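Local atomic coordinates of p800 reaction center core protein (Heliobacterium modesticaldum, PDB entry 5V8K), a protein that forms the homodimeric core of a photosynthetic reaction center, holding bacteriochlorophyll g, other pigments and a 4Fe-4S cluster. Residues 63-67 / 68-72; 51-55 / 56-60. One frame throughout, in Å; residues are numbered along the deposited sequence.

Interaction 1. Residues 63-67 / 68-72; sequences ARLYQ and LGLDA. With GBF (Bacteriochlorophyll g), chain J.
A Schellman motif closes helix 58-67, with Leu65 and Tyr66 in its last turn bonded to Leu70 and Gly69. Leu70 N reaches back to Leu65 O at 3.2 Å, and Gly69 N donates to Tyr66 O at 3.0 Å. Gly69 has positive phi (79°), where a CB would jam against the preceding carbonyl. A water donates to both Tyr66 O and Leu70 O, a second tie across the turn. Apolar groups complete it: Leu65 CB lies 4.0 Å from Ala72 CB, and Tyr66 CB touches the same methyl.

The same turn also faces bacteriochlorophyll g. Arg64 bends at chi2 (-90°) and chi3, which brings NH1 to 2.7 Å from the pigment's ester carbonyl O1A. O2D, an oxygen of the pigment's methyl ester, sits over the centre of one guanidinium face. Arg64 NE and NH2 donate to oxygens of other bacteriochlorophylls, so all three nitrogens of this buried group have partners. Leu65 CD2 meets the ester methyl CED at 3.4 Å, and Leu68 CD1 packs on CAA. The whole is a glycine-terminated helix C-cap built into the wall of a bacteriochlorophyll pocket.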
# COMPACT_ATOMS: atom_id res chain seq x y z
N ALA A 63 -2.09 -14.95 -32.39
CA ALA A 63 -1.89 -13.84 -33.32
C ALA A 63 -0.67 -14.08 -34.20
O ALA A 63 -0.68 -13.71 -35.37
CB ALA A 63 -1.74 -12.51 -32.57
N ARG A 64 0.37 -14.74 -33.66
CA ARG A 64 1.50 -15.10 -34.50
C ARG A 64 1.11 -16.12 -35.56
O ARG A 64 1.53 -16.00 -36.73
CB ARG A 64 2.66 -15.61 -33.65
CG ARG A 64 3.36 -14.46 -32.84
CD ARG A 64 4.52 -13.87 -33.67
NE ARG A 64 5.71 -14.64 -33.41
CZ ARG A 64 6.57 -15.12 -34.31
NH1 ARG A 64 7.62 -15.78 -33.86
NH2 ARG A 64 6.39 -14.99 -35.62
N LEU A 65 0.32 -17.14 -35.19
CA LEU A 65 -0.10 -18.13 -36.19
C LEU A 65 -0.79 -17.43 -37.34
O LEU A 65 -0.55 -17.74 -38.52
CB LEU A 65 -1.05 -19.17 -35.59
CG LEU A 65 -0.55 -20.15 -34.55
CD1 LEU A 65 -1.65 -21.13 -34.24
CD2 LEU A 65 0.64 -20.87 -35.05
N TYR A 66 -1.68 -16.50 -36.99
CA TYR A 66 -2.39 -15.69 -37.96
C TYR A 66 -1.43 -14.97 -38.90
O TYR A 66 -1.59 -15.01 -40.12
CB TYR A 66 -3.27 -14.70 -37.21
CG TYR A 66 -3.92 -13.69 -38.09
CD1 TYR A 66 -4.95 -14.04 -38.93
CD2 TYR A 66 -3.49 -12.36 -38.07
CE1 TYR A 66 -5.56 -13.10 -39.76
CE2 TYR A 66 -4.08 -11.42 -38.88
CZ TYR A 66 -5.11 -11.80 -39.71
OH TYR A 66 -5.69 -10.88 -40.51
N GLN A 67 -0.44 -14.29 -38.34
CA GLN A 67 0.52 -13.55 -39.16
C GLN A 67 1.32 -14.49 -40.06
O GLN A 67 1.76 -14.09 -41.13
CB GLN A 67 1.46 -12.75 -38.25
CG GLN A 67 2.47 -11.86 -38.99
CD GLN A 67 3.54 -11.29 -38.07
OE1 GLN A 67 3.92 -11.90 -37.08
NE2 GLN A 67 4.01 -10.10 -38.40
N LEU A 68 1.53 -15.73 -39.64
CA LEU A 68 2.26 -16.68 -40.48
C LEU A 68 1.42 -17.21 -41.64
O LEU A 68 1.95 -17.95 -42.48
CB LEU A 68 2.77 -17.84 -39.65
CG LEU A 68 3.76 -17.40 -38.57
CD1 LEU A 68 3.75 -18.37 -37.44
CD2 LEU A 68 5.15 -17.27 -39.16
N GLY A 69 0.16 -16.82 -41.74
CA GLY A 69 -0.70 -17.36 -42.78
C GLY A 69 -1.27 -18.73 -42.49
O GLY A 69 -1.79 -19.37 -43.41
N LEU A 70 -1.21 -19.19 -41.25
CA LEU A 70 -1.74 -20.48 -40.87
C LEU A 70 -3.17 -20.33 -40.36
O LEU A 70 -3.64 -19.24 -40.06
CB LEU A 70 -0.83 -21.11 -39.81
CG LEU A 70 0.62 -21.29 -40.27
CD1 LEU A 70 1.53 -21.85 -39.17
CD2 LEU A 70 0.70 -22.18 -41.53
N ASP A 71 -3.88 -21.46 -40.26
CA ASP A 71 -5.21 -21.49 -39.66
C ASP A 71 -5.06 -21.19 -38.19
O ASP A 71 -4.54 -22.02 -37.44
CB ASP A 71 -5.84 -22.87 -39.90
CG ASP A 71 -7.28 -22.97 -39.39
OD1 ASP A 71 -7.71 -22.13 -38.60
OD2 ASP A 71 -7.99 -23.93 -39.75
N ALA A 72 -5.47 -20.00 -37.76
CA ALA A 72 -5.31 -19.59 -36.37
C ALA A 72 -6.57 -19.82 -35.56
O ALA A 72 -6.75 -19.18 -34.53
CB ALA A 72 -4.89 -18.13 -36.29
MG GBF J . 9.80 -22.44 -33.60
CHA GBF J . 7.46 -19.84 -33.36
CHB GBF J . 8.89 -22.91 -36.77
CHC GBF J . 12.45 -24.62 -33.76
CHD GBF J . 11.01 -21.39 -30.38
NA GBF J . 8.38 -21.70 -34.74
C1A GBF J . 7.50 -20.70 -34.60
C2A GBF J . 6.77 -20.22 -35.82
C3A GBF J . 6.96 -21.44 -36.70
C4A GBF J . 8.16 -22.05 -36.03
CMA GBF J . 5.77 -22.42 -36.70
CAA GBF J . 7.23 -18.93 -36.53
CBA GBF J . 8.71 -18.91 -36.82
CGA GBF J . 9.55 -18.61 -35.61
O1A GBF J . 9.32 -17.65 -34.89
O2A GBF J . 10.87 -19.17 -35.61
NB GBF J . 10.62 -23.54 -35.11
C1B GBF J . 10.08 -23.68 -36.34
C2B GBF J . 10.89 -24.50 -37.10
C3B GBF J . 11.87 -24.99 -36.26
C4B GBF J . 11.63 -24.41 -34.98
CMB GBF J . 10.72 -24.82 -38.57
CAB GBF J . 12.91 -25.91 -36.78
CBB GBF J . 13.83 -26.57 -36.13
NC GBF J . 11.38 -22.87 -32.36
C1C GBF J . 12.30 -23.81 -32.54
C2C GBF J . 13.34 -24.21 -31.56
C3C GBF J . 12.81 -23.18 -30.65
C4C GBF J . 11.72 -22.45 -31.13
CMC GBF J . 13.09 -25.65 -31.10
CAC GBF J . 13.37 -22.93 -29.29
CBC GBF J . 14.56 -23.68 -28.73
ND GBF J . 9.44 -21.05 -32.19
C1D GBF J . 9.87 -20.67 -30.99
C2D GBF J . 9.19 -19.44 -30.20
C3D GBF J . 8.31 -19.27 -31.27
C4D GBF J . 8.42 -20.15 -32.38
CMD GBF J . 9.41 -18.74 -28.90
CAD GBF J . 7.17 -18.36 -31.57
OBD GBF J . 6.65 -17.37 -30.97
CBD GBF J . 6.54 -18.78 -32.87
CGD GBF J . 5.11 -19.17 -32.71
O1D GBF J . 4.66 -19.95 -31.88
O2D GBF J . 4.16 -18.59 -33.59
CED GBF J . 2.84 -18.96 -33.21
C1 GBF J . 11.60 -19.21 -34.40
C2 GBF J . 12.58 -20.37 -34.42
C3 GBF J . 13.67 -20.34 -35.19
C4 GBF J . 13.90 -19.14 -36.03
C5 GBF J . 14.63 -21.52 -35.21
C6 GBF J . 14.82 -22.05 -36.63
C7 GBF J . 15.70 -23.29 -36.62
C8 GBF J . 16.68 -23.50 -37.52
C9 GBF J . 17.53 -24.75 -37.47
C10 GBF J . 16.99 -22.50 -38.60
O HOH W 1 -3.63 -16.64 -41.14

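Interaction 2. Residues 51-55 / 56-60; sequences QGVLW and APATM. With GBF (Bacteriochlorophyll g), chain B.
The backbone N of Ala56, next to Trp55, donates to the ester carbonyl O1D of bacteriochlorophyll g at 2.9 Å. The N-H...O angle is 161°, so the bond is fairly straight. O1D also lies close to the backbone of Trp55, 3.2 Å from its CA.

The Trp55 indole carries most of the pigment contact. With CG opposite the carbonyl carbon (chi1 -68°), the ring swings away from residues 56-60 and lies against the reduced pyrrole ring at C2A and C3A and its substituents. Ring carbon C2A lies 3.7 Å above one indole face, out from its centre. CAA approaches CE3 at 3.4 Å, and the methyl CMA rests over the face near CE2 and CZ2. Trp46 meets the same indole in a T-shaped stack. With an alanine in place of Trp55, a gap would probably open beside C2A and CMA of the pigment and Trp46 would lose its aromatic mate.

The carbonyl of Trp55 turns to the start of helix 58-67. Thr59 N donates to Trp55 O at 3.1 Å. Pro57 holds the N-cap position between them. Thr59 CG2 lies 3.3 Å from Trp55 O. Beside it, Val53 CG1 meets Ala58 CB at 3.6 Å. Outside the turn, Gln262 of helix 258-291 touches Ala56 and Thr59, and Trp595 and Met599 of helix 575-599 touch Ala56.

The two polar groups of the peptide link between Trp55 and Ala56 are thus both used, its C=O by the helix start and its N-H by the pigment. This ties the pigment ester to the helix start through one buried peptide, consistent with a defined position for the ester, with the indole supplying apolar contact alongside.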
# COMPACT_ATOMS: atom_id res chain seq x y z
N GLN A 51 -15.59 -20.35 -27.75
CA GLN A 51 -15.07 -19.10 -27.24
C GLN A 51 -13.79 -18.64 -27.93
O GLN A 51 -13.40 -17.48 -27.76
CB GLN A 51 -14.80 -19.22 -25.73
CG GLN A 51 -16.01 -19.41 -24.83
CD GLN A 51 -15.58 -19.31 -23.39
OE1 GLN A 51 -15.28 -20.33 -22.76
NE2 GLN A 51 -15.47 -18.07 -22.88
N GLY A 52 -13.16 -19.49 -28.72
CA GLY A 52 -11.92 -19.15 -29.38
C GLY A 52 -10.78 -19.12 -28.37
O GLY A 52 -10.82 -19.79 -27.33
N VAL A 53 -9.75 -18.36 -28.69
CA VAL A 53 -8.64 -18.10 -27.78
C VAL A 53 -8.90 -16.77 -27.10
O VAL A 53 -8.91 -15.73 -27.76
CB VAL A 53 -7.30 -18.10 -28.52
CG1 VAL A 53 -6.17 -18.02 -27.49
CG2 VAL A 53 -7.16 -19.36 -29.43
N LEU A 54 -9.16 -16.79 -25.80
CA LEU A 54 -9.53 -15.60 -25.04
C LEU A 54 -8.50 -15.16 -24.02
O LEU A 54 -8.53 -14.00 -23.60
CB LEU A 54 -10.86 -15.85 -24.32
CG LEU A 54 -11.58 -14.70 -23.62
CD1 LEU A 54 -11.86 -13.52 -24.55
CD2 LEU A 54 -12.88 -15.32 -23.04
N TRP A 55 -7.58 -16.02 -23.62
CA TRP A 55 -6.80 -15.77 -22.42
C TRP A 55 -5.39 -15.37 -22.81
O TRP A 55 -4.91 -15.66 -23.89
CB TRP A 55 -6.78 -16.99 -21.52
CG TRP A 55 -8.11 -17.31 -20.91
CD1 TRP A 55 -9.17 -16.50 -20.81
CD2 TRP A 55 -8.52 -18.56 -20.34
NE1 TRP A 55 -10.25 -17.16 -20.20
CE2 TRP A 55 -9.85 -18.42 -19.89
CE3 TRP A 55 -7.89 -19.79 -20.17
CZ2 TRP A 55 -10.54 -19.44 -19.29
CZ3 TRP A 55 -8.60 -20.83 -19.57
CH2 TRP A 55 -9.90 -20.65 -19.15
N ALA A 56 -4.78 -14.61 -21.93
CA ALA A 56 -3.43 -14.14 -22.12
C ALA A 56 -2.51 -15.25 -21.70
O ALA A 56 -2.83 -15.94 -20.74
CB ALA A 56 -3.16 -12.85 -21.34
N PRO A 57 -1.27 -15.12 -22.12
CA PRO A 57 -0.39 -15.23 -23.28
C PRO A 57 -0.94 -15.94 -24.52
O PRO A 57 -0.40 -15.60 -25.58
CB PRO A 57 0.87 -15.93 -22.71
CG PRO A 57 0.55 -16.33 -21.39
CD PRO A 57 -0.86 -16.18 -21.18
N ALA A 58 -1.93 -16.84 -24.45
CA ALA A 58 -2.26 -17.64 -25.64
C ALA A 58 -2.66 -16.77 -26.82
O ALA A 58 -2.31 -17.06 -27.97
CB ALA A 58 -3.37 -18.64 -25.31
N THR A 59 -3.39 -15.69 -26.56
CA THR A 59 -3.84 -14.79 -27.63
C THR A 59 -2.68 -14.28 -28.47
O THR A 59 -2.81 -14.12 -29.69
CB THR A 59 -4.60 -13.60 -27.04
OG1 THR A 59 -3.84 -13.04 -25.95
CG2 THR A 59 -5.96 -14.03 -26.59
N MET A 60 -1.55 -13.95 -27.83
CA MET A 60 -0.45 -13.37 -28.59
C MET A 60 0.17 -14.41 -29.51
O MET A 60 0.58 -14.10 -30.63
CB MET A 60 0.62 -12.77 -27.65
CG MET A 60 0.24 -11.42 -27.11
SD MET A 60 1.56 -10.71 -26.14
CE MET A 60 1.33 -11.59 -24.57
MG GBF B . -6.48 -16.18 -12.85
CHA GBF B . -5.84 -15.41 -16.26
CHB GBF B . -7.96 -18.91 -13.85
CHC GBF B . -6.26 -17.19 -9.55
CHD GBF B . -4.28 -13.48 -12.06
NA GBF B . -6.84 -16.97 -14.64
C1A GBF B . -6.60 -16.63 -15.93
C2A GBF B . -7.09 -17.53 -17.07
C3A GBF B . -8.07 -18.31 -16.23
C4A GBF B . -7.59 -18.05 -14.82
CMA GBF B . -9.44 -17.69 -16.35
CAA GBF B . -5.98 -18.33 -17.75
CBA GBF B . -5.13 -19.14 -16.78
CGA GBF B . -3.94 -18.34 -16.29
O1A GBF B . -3.41 -17.47 -16.97
O2A GBF B . -3.41 -18.55 -15.00
NB GBF B . -7.02 -17.88 -11.87
C1B GBF B . -7.70 -18.89 -12.40
C2B GBF B . -7.98 -19.85 -11.42
C3B GBF B . -7.45 -19.35 -10.24
C4B GBF B . -6.92 -18.09 -10.55
CMB GBF B . -8.65 -21.19 -11.66
CAB GBF B . -7.50 -19.94 -8.89
CBB GBF B . -7.78 -21.16 -8.55
NC GBF B . -5.52 -15.44 -11.18
C1C GBF B . -5.55 -15.96 -9.96
C2C GBF B . -4.83 -15.39 -8.78
C3C GBF B . -4.28 -14.34 -9.67
C4C GBF B . -4.71 -14.38 -10.99
CMC GBF B . -5.87 -14.82 -7.82
CAC GBF B . -3.33 -13.32 -9.19
CBC GBF B . -2.84 -13.30 -7.76
ND GBF B . -5.29 -14.87 -13.77
C1D GBF B . -4.59 -13.78 -13.45
C2D GBF B . -4.05 -12.77 -14.56
C3D GBF B . -4.63 -13.55 -15.54
C4D GBF B . -5.34 -14.73 -15.14
CMD GBF B . -3.27 -11.52 -14.52
CAD GBF B . -4.73 -13.50 -17.01
OBD GBF B . -4.31 -12.65 -17.88
CBD GBF B . -5.38 -14.77 -17.50
CGD GBF B . -6.55 -14.43 -18.36
O1D GBF B . -6.48 -14.42 -19.57
O2D GBF B . -7.77 -14.04 -17.70
CED GBF B . -8.85 -13.44 -18.39
C1 GBF B . -2.06 -18.05 -14.79
C2 GBF B . -1.02 -19.08 -15.28
C3 GBF B . -0.03 -18.82 -16.17
C4 GBF B . 0.09 -17.45 -16.76
C5 GBF B . 0.90 -19.97 -16.55
C6 GBF B . 1.42 -19.87 -17.98
C7 GBF B . 2.51 -20.89 -18.24
C8 GBF B . 3.28 -20.73 -19.35
C9 GBF B . 3.00 -19.57 -20.28
C10 GBF B . 4.41 -21.68 -19.75
C11 GBF B . 4.83 -22.60 -18.62
C12 GBF B . 6.22 -23.17 -18.84
C13 GBF B . 6.45 -24.41 -19.30
C14 GBF B . 5.32 -25.31 -19.65
C15 GBF B . 7.87 -24.89 -19.48

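The two contacts are the two ends of one short helix, 58-67. Interaction 2 forms its N-terminal start and interaction 1 its C-terminal end, and they follow in series along the chain. Their centres are 13 Å apart, and they touch only through the chain that joins them. The pigments bonded by Ala56 and by Arg64 NH1 are different molecules, with magnesium atoms about 27 Å apart, but Met60 and Arg64 also line one common bacteriochlorophyll g pocket. In both cases the protein donates to an ester carbonyl at the rim of the pigment. At 51-60 the donor is a backbone N-H, while at 63-72 it is an arginine side chain.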